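Local coordinates for dinitrogenase iron-molybdenum cofactor biosynthesis domain-containing protein (Pyrococcus horikoshii, PDB 2YX6), which is of unknown function but binds ADP and belongs to the dinitrogenase iron-molybdenum cofactor biosynthesis family, at residues 97-100 against 101-105; 70-73 against 74-78. One frame throughout, in Å; residues are numbered along the deposited sequence.

Overall arrangement
Both contacts are local, each made within one continuous run of chain. One starts helix 74-82, the other ends helix 95-103: interaction 2 (70-73 against 74-78) leads in from the loop after strand 66-68, while interaction 1 (97-100 against 101-105) runs down the last turns to the C-terminus. Their centres lie 21 Å apart and their nearest atoms about 9 Å, so they do not touch. Interaction 2 is the nearer to residues that bind ADP in this protein, although none is bound to this chain: the side chain of Ile72 is about 4 Å from that of Val87, and Ile77 about 4 Å from Asn81, whereas Phe102 of interaction 1 stands about 10 Å from Val87. Both also meet the second subunit.

Interaction 1: 97-100 against 101-105; sequences DVIK and AFIGG
Ala101 N donates to Asp97 O at 2.9 Å, one of the i to i+4 bonds that hold the last turns of helix 95-103, and the Ala101 methyl CB lies beside the same oxygen at 3.5 Å. Lys100 contributes mainly its backbone: Gly104 N reaches Lys100 O at 3.3 Å, a longer hydrogen bond than the Ile103 N to Ile99 O one at 3.0 Å, which is nearly straight (176°). Gly104 is where helical backbone angles stop, and Gly105, with positive phi, completes a Schellman motif, its N hydrogen-bonded to Phe102 O.

On the apolar face, Ile99 CG2 meets Ile103 CD1 at 4.0 Å, the two branched chains crossing at a slant. Ile103 has CG1 anti to its own carbonyl carbon (chi1 -63°), which lays CG1 and CD1 back over Ile99 O, CD1 at 3.3 Å. With an alanine here, CG1 and CD1 are missing, which would probably leave a gap between Ile99 CG2 and the side chains of Ile32 and Val37.

Phe102 also packs on Gly84 of the second subunit. Within the chain, the helix rests on the sheet: Ile99 and Ile103 pack on Ile32 of strand 26-33 and Val37 of strand 36-44, while Val98 and Phe102 cover Leu68 of strand 66-68.

Interaction 2: 70-73 against 74-78; sequences YGIG and RRAIE
Ile72 brings the apolar part of this contact, packing against Ala76 and Ile77 in the first turn of helix 74-82. Its CG1 sits 3.6 Å from the methyl CB of Ala76. The other branch, CG2, turns to Ile77 and lies 4.1 Å from Ile77 CG1, the two isoleucines meeting aslant. An extended chain in Ile72, with CG1 opposite the backbone N (chi1 171°) and chi2 also near 180°, brings CD1 to 3.8 Å from the Ala76 methyl CB and to within 4.1 Å of Ile77 N, while CG2 is left in the crowded position between N and the carbonyl carbon, facing Ile77.

The hydrogen bond across the contact is backbone to backbone. Gly73 occupies the N-cap position, and its O accepts from Ile77 N at 3.1 Å, almost along the C=O axis and nearly straight at the hydrogen (169°). Within the helix, Glu78 N then bonds to Arg74 O at 2.9 Å. Ile77 CG1 also comes to 3.6 Å from Gly73 O, so this carbonyl is flanked by carbon as well as gripped by an N-H.

Arg75 and Glu78 pack on Tyr111 of the second subunit. The loop after strand 66-68 thus leads into helix 74-82 beside Val87 and Asn81, which bind ADP in this protein. Ile72 also meets Phe21, and both Ile72 and Ile77 pack on Thr89 and on Val87 of strand 86-88.

Interaction 1: 97-100 against 101-105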
ATOM      1  N   ASP A  97     -13.973  11.613   4.550  1.00 21.85           N
ATOM      2  CA  ASP A  97     -14.175  10.584   5.581  1.00 21.44           C
ATOM      3  C   ASP A  97     -13.166   9.467   5.476  1.00 21.38           C
ATOM      4  O   ASP A  97     -12.685   8.946   6.470  1.00 21.52           O
ATOM      5  CB  ASP A  97     -15.561   9.981   5.501  1.00 22.35           C
ATOM      6  CG  ASP A  97     -16.670  10.928   5.963  1.00 25.23           C
ATOM      7  OD1 ASP A  97     -16.365  12.024   6.457  1.00 27.80           O
ATOM      8  OD2 ASP A  97     -17.867  10.583   5.778  1.00 27.43           O
ATOM      9  N   VAL A  98     -12.856   9.084   4.251  1.00 22.28           N
ATOM     10  CA  VAL A  98     -11.859   8.066   3.963  1.00 21.77           C
ATOM     11  C   VAL A  98     -10.468   8.452   4.499  1.00 21.14           C
ATOM     12  O   VAL A  98      -9.806   7.631   5.097  1.00 22.62           O
ATOM     13  CB  VAL A  98     -11.810   7.801   2.469  1.00 22.25           C
ATOM     14  CG1 VAL A  98     -10.541   7.019   2.102  1.00 25.22           C
ATOM     15  CG2 VAL A  98     -13.091   7.093   2.014  1.00 22.18           C
ATOM     16  N   ILE A  99     -10.056   9.699   4.302  1.00 20.90           N
ATOM     17  CA  ILE A  99      -8.757  10.217   4.684  1.00 21.05           C
ATOM     18  C   ILE A  99      -8.641  10.238   6.207  1.00 21.74           C
ATOM     19  O   ILE A  99      -7.641   9.797   6.769  1.00 23.74           O
ATOM     20  CB  ILE A  99      -8.523  11.633   4.019  1.00 21.14           C
ATOM     21  CG1 ILE A  99      -8.225  11.458   2.532  1.00 22.11           C
ATOM     22  CG2 ILE A  99      -7.326  12.315   4.571  1.00 18.08           C
ATOM     23  CD1 ILE A  99      -8.637  12.621   1.729  1.00 22.64           C
ATOM     24  N   LYS A 100      -9.712  10.649   6.878  1.00 22.48           N
ATOM     25  CA  LYS A 100      -9.775  10.616   8.342  1.00 23.19           C
ATOM     26  C   LYS A 100      -9.710   9.171   8.850  1.00 22.09           C
ATOM     27  O   LYS A 100      -8.958   8.888   9.762  1.00 22.47           O
ATOM     28  CB  LYS A 100     -11.059  11.318   8.850  1.00 24.01           C
ATOM     29  CG  LYS A 100     -11.083  11.509  10.397  1.00 26.01           C
ATOM     30  CD  LYS A 100     -12.473  11.926  10.887  1.00 27.09           C
ATOM     31  CE  LYS A 100     -12.584  12.044  12.432  1.00 29.93           C
ATOM     32  NZ  LYS A 100     -11.520  12.921  13.018  1.00 36.80           N
ATOM     33  N   ALA A 101     -10.449   8.260   8.221  1.00 19.31           N
ATOM     34  CA  ALA A 101     -10.398   6.840   8.575  1.00 21.76           C
ATOM     35  C   ALA A 101      -8.998   6.299   8.360  1.00 22.44           C
ATOM     36  O   ALA A 101      -8.435   5.655   9.246  1.00 23.62           O
ATOM     37  CB  ALA A 101     -11.442   5.988   7.815  1.00 18.05           C
ATOM     38  N   PHE A 102      -8.433   6.580   7.194  1.00 21.90           N
ATOM     39  CA  PHE A 102      -7.108   6.105   6.839  1.00 21.64           C
ATOM     40  C   PHE A 102      -6.017   6.501   7.894  1.00 21.81           C
ATOM     41  O   PHE A 102      -5.269   5.663   8.431  1.00 20.67           O
ATOM     42  CB  PHE A 102      -6.781   6.608   5.412  1.00 21.54           C
ATOM     43  CG  PHE A 102      -5.475   6.078   4.886  1.00 23.76           C
ATOM     44  CD1 PHE A 102      -5.393   4.773   4.386  1.00 23.21           C
ATOM     45  CD2 PHE A 102      -4.306   6.866   4.960  1.00 21.29           C
ATOM     46  CE1 PHE A 102      -4.139   4.258   3.936  1.00 24.57           C
ATOM     47  CE2 PHE A 102      -3.089   6.368   4.528  1.00 23.33           C
ATOM     48  CZ  PHE A 102      -3.005   5.064   4.020  1.00 23.84           C
ATOM     49  N   ILE A 103      -5.947   7.780   8.203  1.00 21.97           N
ATOM     50  CA  ILE A 103      -5.034   8.314   9.245  1.00 21.98           C
ATOM     51  C   ILE A 103      -5.179   7.619  10.623  1.00 23.89           C
ATOM     52  O   ILE A 103      -4.174   7.376  11.299  1.00 24.59           O
ATOM     53  CB  ILE A 103      -5.298   9.812   9.420  1.00 22.47           C
ATOM     54  CG1 ILE A 103      -4.972  10.512   8.120  1.00 19.66           C
ATOM     55  CG2 ILE A 103      -4.463  10.398  10.591  1.00 22.49           C
ATOM     56  CD1 ILE A 103      -5.469  12.000   8.052  1.00 18.52           C
ATOM     57  N   GLY A 104      -6.415   7.291  11.015  1.00 25.00           N
ATOM     58  CA  GLY A 104      -6.701   6.583  12.275  1.00 25.81           C
ATOM     59  C   GLY A 104      -6.769   5.069  12.311  1.00 26.80           C
ATOM     60  O   GLY A 104      -7.310   4.500  13.277  1.00 25.38           O
ATOM     61  N   GLY A 105      -6.252   4.377  11.282  1.00 26.16           N
ATOM     62  CA  GLY A 105      -6.228   2.901  11.325  1.00 26.72           C
ATOM     63  C   GLY A 105      -7.560   2.178  11.333  1.00 27.49           C
ATOM     64  O   GLY A 105      -7.590   0.953  11.578  1.00 29.79           O
TER

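Interaction 2: 70-73 against 74-78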
ATOM      1  N   TYR A  70     -11.939   1.734  -4.728  1.00 18.69           N
ATOM      2  CA  TYR A  70     -13.020   0.781  -4.558  1.00 19.17           C
ATOM      3  C   TYR A  70     -12.647  -0.444  -5.407  1.00 18.53           C
ATOM      4  O   TYR A  70     -11.979  -1.364  -4.941  1.00 17.29           O
ATOM      5  CB  TYR A  70     -14.361   1.401  -4.984  1.00 18.58           C
ATOM      6  CG  TYR A  70     -15.524   0.441  -4.700  1.00 21.09           C
ATOM      7  CD1 TYR A  70     -16.234  -0.152  -5.731  1.00 20.47           C
ATOM      8  CD2 TYR A  70     -15.860   0.105  -3.391  1.00 17.91           C
ATOM      9  CE1 TYR A  70     -17.270  -1.092  -5.466  1.00 21.76           C
ATOM     10  CE2 TYR A  70     -16.900  -0.791  -3.107  1.00 22.38           C
ATOM     11  CZ  TYR A  70     -17.630  -1.382  -4.170  1.00 23.70           C
ATOM     12  OH  TYR A  70     -18.684  -2.295  -3.888  1.00 22.33           O
ATOM     13  N   GLY A  71     -12.995  -0.384  -6.682  1.00 17.21           N
ATOM     14  CA  GLY A  71     -12.664  -1.437  -7.631  1.00 18.57           C
ATOM     15  C   GLY A  71     -11.512  -1.039  -8.558  1.00 19.16           C
ATOM     16  O   GLY A  71     -11.355   0.113  -8.952  1.00 18.99           O
ATOM     17  N   ILE A  72     -10.692  -2.018  -8.907  1.00 18.90           N
ATOM     18  CA  ILE A  72      -9.573  -1.784  -9.789  1.00 20.14           C
ATOM     19  C   ILE A  72      -9.175  -3.149 -10.254  1.00 20.73           C
ATOM     20  O   ILE A  72      -9.409  -4.134  -9.540  1.00 22.61           O
ATOM     21  CB  ILE A  72      -8.435  -1.049  -9.021  1.00 20.42           C
ATOM     22  CG1 ILE A  72      -7.152  -1.008  -9.884  1.00 18.71           C
ATOM     23  CG2 ILE A  72      -8.268  -1.701  -7.645  1.00 20.63           C
ATOM     24  CD1 ILE A  72      -5.992  -0.304  -9.261  1.00 19.85           C
ATOM     25  N   GLY A  73      -8.667  -3.252 -11.474  1.00 21.75           N
ATOM     26  CA  GLY A  73      -8.323  -4.556 -12.030  1.00 21.08           C
ATOM     27  C   GLY A  73      -7.038  -5.114 -11.486  1.00 21.63           C
ATOM     28  O   GLY A  73      -6.162  -4.386 -11.050  1.00 22.67           O
ATOM     29  N   ARG A  74      -6.906  -6.421 -11.542  1.00 22.77           N
ATOM     30  CA  ARG A  74      -5.707  -7.109 -11.065  1.00 24.73           C
ATOM     31  C   ARG A  74      -4.442  -6.662 -11.769  1.00 25.04           C
ATOM     32  O   ARG A  74      -3.397  -6.481 -11.147  1.00 25.17           O
ATOM     33  CB  ARG A  74      -5.875  -8.601 -11.265  1.00 24.65           C
ATOM     34  CG  ARG A  74      -5.011  -9.424 -10.387  1.00 33.01           C
ATOM     35  CD  ARG A  74      -4.247 -10.508 -11.162  1.00 38.97           C
ATOM     36  NE  ARG A  74      -5.036 -11.163 -12.202  1.00 45.28           N
ATOM     37  CZ  ARG A  74      -6.001 -12.077 -12.012  1.00 48.71           C
ATOM     38  NH1 ARG A  74      -6.374 -12.449 -10.794  1.00 45.99           N
ATOM     39  NH2 ARG A  74      -6.609 -12.614 -13.071  1.00 49.72           N
ATOM     40  N   ARG A  75      -4.540  -6.524 -13.090  1.00 24.90           N
ATOM     41  CA  ARG A  75      -3.444  -6.040 -13.909  1.00 24.13           C
ATOM     42  C   ARG A  75      -2.962  -4.651 -13.484  1.00 22.72           C
ATOM     43  O   ARG A  75      -1.745  -4.435 -13.445  1.00 23.01           O
ATOM     44  CB  ARG A  75      -3.884  -6.006 -15.373  1.00 25.21           C
ATOM     45  CG  ARG A  75      -2.769  -5.698 -16.334  1.00 28.03           C
ATOM     46  CD  ARG A  75      -1.710  -6.804 -16.340  1.00 34.13           C
ATOM     47  NE  ARG A  75      -0.414  -6.339 -16.886  1.00 32.95           N
ATOM     48  CZ  ARG A  75       0.564  -5.749 -16.176  1.00 35.54           C
ATOM     49  NH1 ARG A  75       1.700  -5.381 -16.777  1.00 33.98           N
ATOM     50  NH2 ARG A  75       0.422  -5.505 -14.880  1.00 30.52           N
ATOM     51  N   ALA A  76      -3.901  -3.735 -13.200  1.00 21.05           N
ATOM     52  CA  ALA A  76      -3.588  -2.346 -12.743  1.00 21.27           C
ATOM     53  C   ALA A  76      -2.855  -2.350 -11.398  1.00 20.97           C
ATOM     54  O   ALA A  76      -1.852  -1.644 -11.233  1.00 21.82           O
ATOM     55  CB  ALA A  76      -4.869  -1.458 -12.670  1.00 18.46           C
ATOM     56  N   ILE A  77      -3.346  -3.173 -10.458  1.00 20.93           N
ATOM     57  CA  ILE A  77      -2.734  -3.385  -9.139  1.00 19.11           C
ATOM     58  C   ILE A  77      -1.329  -3.872  -9.368  1.00 19.28           C
ATOM     59  O   ILE A  77      -0.401  -3.339  -8.811  1.00 16.93           O
ATOM     60  CB  ILE A  77      -3.489  -4.507  -8.257  1.00 19.26           C
ATOM     61  CG1 ILE A  77      -4.816  -3.981  -7.683  1.00 17.80           C
ATOM     62  CG2 ILE A  77      -2.628  -4.929  -7.064  1.00 18.71           C
ATOM     63  CD1 ILE A  77      -5.802  -5.063  -7.187  1.00 17.82           C
ATOM     64  N   GLU A  78      -1.167  -4.905 -10.188  1.00 18.61           N
ATOM     65  CA  GLU A  78       0.195  -5.436 -10.401  1.00 20.26           C
ATOM     66  C   GLU A  78       1.153  -4.380 -11.020  1.00 19.35           C
ATOM     67  O   GLU A  78       2.325  -4.231 -10.613  1.00 19.03           O
ATOM     68  CB  GLU A  78       0.126  -6.676 -11.292  1.00 21.37           C
ATOM     69  CG  GLU A  78      -0.429  -7.865 -10.564  1.00 25.68           C
ATOM     70  CD  GLU A  78      -0.779  -8.988 -11.521  1.00 31.38           C
ATOM     71  OE1 GLU A  78      -0.856  -8.744 -12.732  1.00 30.24           O
ATOM     72  OE2 GLU A  78      -0.965 -10.118 -11.062  1.00 31.04           O
TER